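Local coordinates for protein HIT family hydrolase (Legionella pneumophila subsp. pneumophila, PDB 6D6J) that probably acts as a zinc-containing hydrolase of the histidine triad (HIT) family, with a histidine expected to form a nucleotidyl intermediate, at residues Lys76-Ala79 with Gln80-Leu84. Numbering follows the deposited sequence.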
ATOM      1  N   LYS B  76       5.811  -8.248   0.697  1.00  5.84           N
ATOM      2  CA  LYS B  76       5.229  -9.402   1.384  1.00  6.19           C
ATOM      3  C   LYS B  76       6.240 -10.526   1.563  1.00  6.13           C
ATOM      4  O   LYS B  76       6.187 -11.252   2.562  1.00  7.22           O
ATOM      5  CB  LYS B  76       3.896  -9.866   0.766  1.00  8.18           C
ATOM      6  CG  LYS B  76       3.871 -10.525  -0.604  1.00  9.27           C
ATOM      7  CD  LYS B  76       4.256 -12.041  -0.615  1.00  8.33           C
ATOM      8  CE  LYS B  76       3.455 -12.972   0.304  1.00  7.24           C
ATOM      9  NZ  LYS B  76       3.570 -14.400  -0.176  1.00  6.12           N
ATOM     10  N   LYS B  77       7.176 -10.684   0.620  1.00  5.61           N
ATOM     11  CA  LYS B  77       8.228 -11.685   0.808  1.00  5.99           C
ATOM     12  C   LYS B  77       9.161 -11.254   1.929  1.00  5.96           C
ATOM     13  O   LYS B  77       9.544 -12.065   2.783  1.00  7.32           O
ATOM     14  CB  LYS B  77       8.994 -11.884  -0.503  1.00  6.36           C
ATOM     15  CG  LYS B  77       8.157 -12.495  -1.616  1.00  6.52           C
ATOM     16  CD  LYS B  77       8.951 -12.652  -2.913  1.00  6.92           C
ATOM     17  CE  LYS B  77       8.128 -13.378  -3.959  1.00  7.63           C
ATOM     18  NZ  LYS B  77       8.884 -13.521  -5.222  1.00  9.79           N
ATOM     19  N   LEU B  78       9.506  -9.966   1.951  1.00  6.07           N
ATOM     20  CA  LEU B  78      10.396  -9.426   2.962  1.00  7.02           C
ATOM     21  C   LEU B  78       9.778  -9.512   4.350  1.00  7.08           C
ATOM     22  O   LEU B  78      10.478  -9.783   5.331  1.00  7.82           O
ATOM     23  CB  LEU B  78      10.693  -7.982   2.579  1.00  8.04           C
ATOM     24  CG  LEU B  78      11.647  -7.219   3.478  1.00  8.84           C
ATOM     25  CD1 LEU B  78      13.042  -7.888   3.505  1.00  9.20           C
ATOM     26  CD2 LEU B  78      11.752  -5.800   2.978  1.00  9.84           C
ATOM     27  N   ALA B  79       8.464  -9.274   4.457  1.00  6.32           N
ATOM     28  CA  ALA B  79       7.797  -9.393   5.755  1.00  6.24           C
ATOM     29  C   ALA B  79       7.942 -10.801   6.329  1.00  6.27           C
ATOM     30  O   ALA B  79       8.090 -10.972   7.552  1.00  6.68           O
ATOM     31  CB  ALA B  79       6.321  -9.017   5.630  1.00  6.95           C
ATOM     32  N   GLN B  80       7.912 -11.828   5.468  1.00  5.88           N
ATOM     33  CA  GLN B  80       8.158 -13.192   5.935  1.00  6.20           C
ATOM     34  C   GLN B  80       9.611 -13.366   6.364  1.00  7.50           C
ATOM     35  O   GLN B  80       9.893 -13.932   7.429  1.00  8.84           O
ATOM     36  CB  GLN B  80       7.841 -14.171   4.812  1.00  7.05           C
ATOM     37  CG  GLN B  80       6.394 -14.164   4.441  1.00  7.13           C
ATOM     38  CD  GLN B  80       6.087 -15.031   3.244  1.00  7.44           C
ATOM     39  OE1 GLN B  80       6.975 -15.376   2.456  1.00  8.95           O
ATOM     40  NE2 GLN B  80       4.817 -15.368   3.078  1.00  7.57           N
ATOM     41  N   ALA B  81      10.553 -12.897   5.537  1.00  8.16           N
ATOM     42  CA  ALA B  81      11.974 -13.066   5.834  1.00  9.29           C
ATOM     43  C   ALA B  81      12.339 -12.397   7.144  1.00  9.27           C
ATOM     44  O   ALA B  81      13.229 -12.872   7.857  1.00 11.07           O
ATOM     45  CB  ALA B  81      12.811 -12.478   4.696  1.00 10.21           C
ATOM     46  N   GLU B  82      11.649 -11.315   7.491  1.00  9.08           N
ATOM     47  CA  GLU B  82      11.949 -10.539   8.680  1.00  9.54           C
ATOM     48  C   GLU B  82      11.060 -10.910   9.860  1.00  9.96           C
ATOM     49  O   GLU B  82      11.091 -10.231  10.893  1.00 11.23           O
ATOM     50  CB  GLU B  82      11.895  -9.046   8.342  1.00 10.95           C
ATOM     51  CG  GLU B  82      12.915  -8.639   7.262  1.00 13.63           C
ATOM     52  CD  GLU B  82      14.364  -8.941   7.637  1.00 16.53           C
ATOM     53  OE1 GLU B  82      14.710  -8.856   8.831  1.00 17.25           O
ATOM     54  OE2 GLU B  82      15.179  -9.249   6.735  1.00 19.01           O
ATOM     55  N   GLY B  83      10.276 -11.980   9.735  1.00  8.73           N
ATOM     56  CA  GLY B  83       9.550 -12.498  10.880  1.00  8.62           C
ATOM     57  C   GLY B  83       8.317 -11.719  11.279  1.00  8.24           C
ATOM     58  O   GLY B  83       7.887 -11.816  12.429  1.00 10.38           O
ATOM     59  N   LEU B  84       7.713 -10.964  10.360  1.00  7.07           N
ATOM     60  CA  LEU B  84       6.571 -10.114  10.685  1.00  6.91           C
ATOM     61  C   LEU B  84       5.232 -10.721  10.291  1.00  6.34           C
ATOM     62  O   LEU B  84       4.189 -10.241  10.761  1.00  6.96           O
ATOM     63  CB  LEU B  84       6.695  -8.760   9.971  1.00  7.50           C
ATOM     64  CG  LEU B  84       8.034  -8.035  10.135  1.00  7.84           C
ATOM     65  CD1 LEU B  84       8.009  -6.734   9.324  1.00  8.48           C
ATOM     66  CD2 LEU B  84       8.333  -7.778  11.619  1.00  8.79           C
TER
HETATM   67  O   HOH W   1       6.313 -15.016  -0.156  1.00  6.83           O
HETATM   68  O   HOH W   2       9.706 -15.127   1.948  1.00 15.31           O
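The side-chain amide of Gln-80 turns one face to the carbonyl oxygen of Lys-76, which stands over CD at 3.8 Å, while the Glu-82 carboxylate presents its OE2 edge to the Leu-78 methyl CD1, whose closer contact is the CG methylene. Gln-80 lies in the last turn of helix 62-81 and Glu-82 just beyond it, where the helix ends in a Schellman motif. Lys-76 and Gln-80 run alongside each other. The lysine chain folds back at chi2 and chi3 (80° and 55°), bringing its ammonium to the same side of the amide as its own carbonyl. A water joins the two ends, accepting from Lys-76 NZ at 2.8 Å and donating to Gln-80 OE1 from a position tilted out of the amide plane. A second water bridges OE1 to Lys-77 O, so the amide oxygen is gripped twice. In the second subunit, Asn-58 OD1 receives Gln-80 NE2, the carbonyls of Asn-58 and Val-60 receive Lys-76 NZ, and Asp-62 forms a salt bridge with Lys-77; this polar face of the helix end therefore belongs to the dimer interface.

The other face packs on the sheet: Leu-78 and Leu-84 both reach Leu-110, and Leu-78 also touches Leu-46 and Ile-48. Glu-82, bent at chi2, lays CG 3.8 Å from Leu-78 CD1, so its aliphatic part extends this apolar contact. Glu-82 N still bonds to Leu-78 O at 2.9 Å, but Glu-82 is the first residue to leave helical geometry. Gly-83 then adopts a positive phi (77°), the C-prime position, and its N bonds to Gln-80 O at 3.0 Å. The chain thereby reverses enough for Leu-84 CB to lie 4.4 Å from Ala-79 CB, and Leu-84 N closes the motif on Ala-79 O at 2.8 Å.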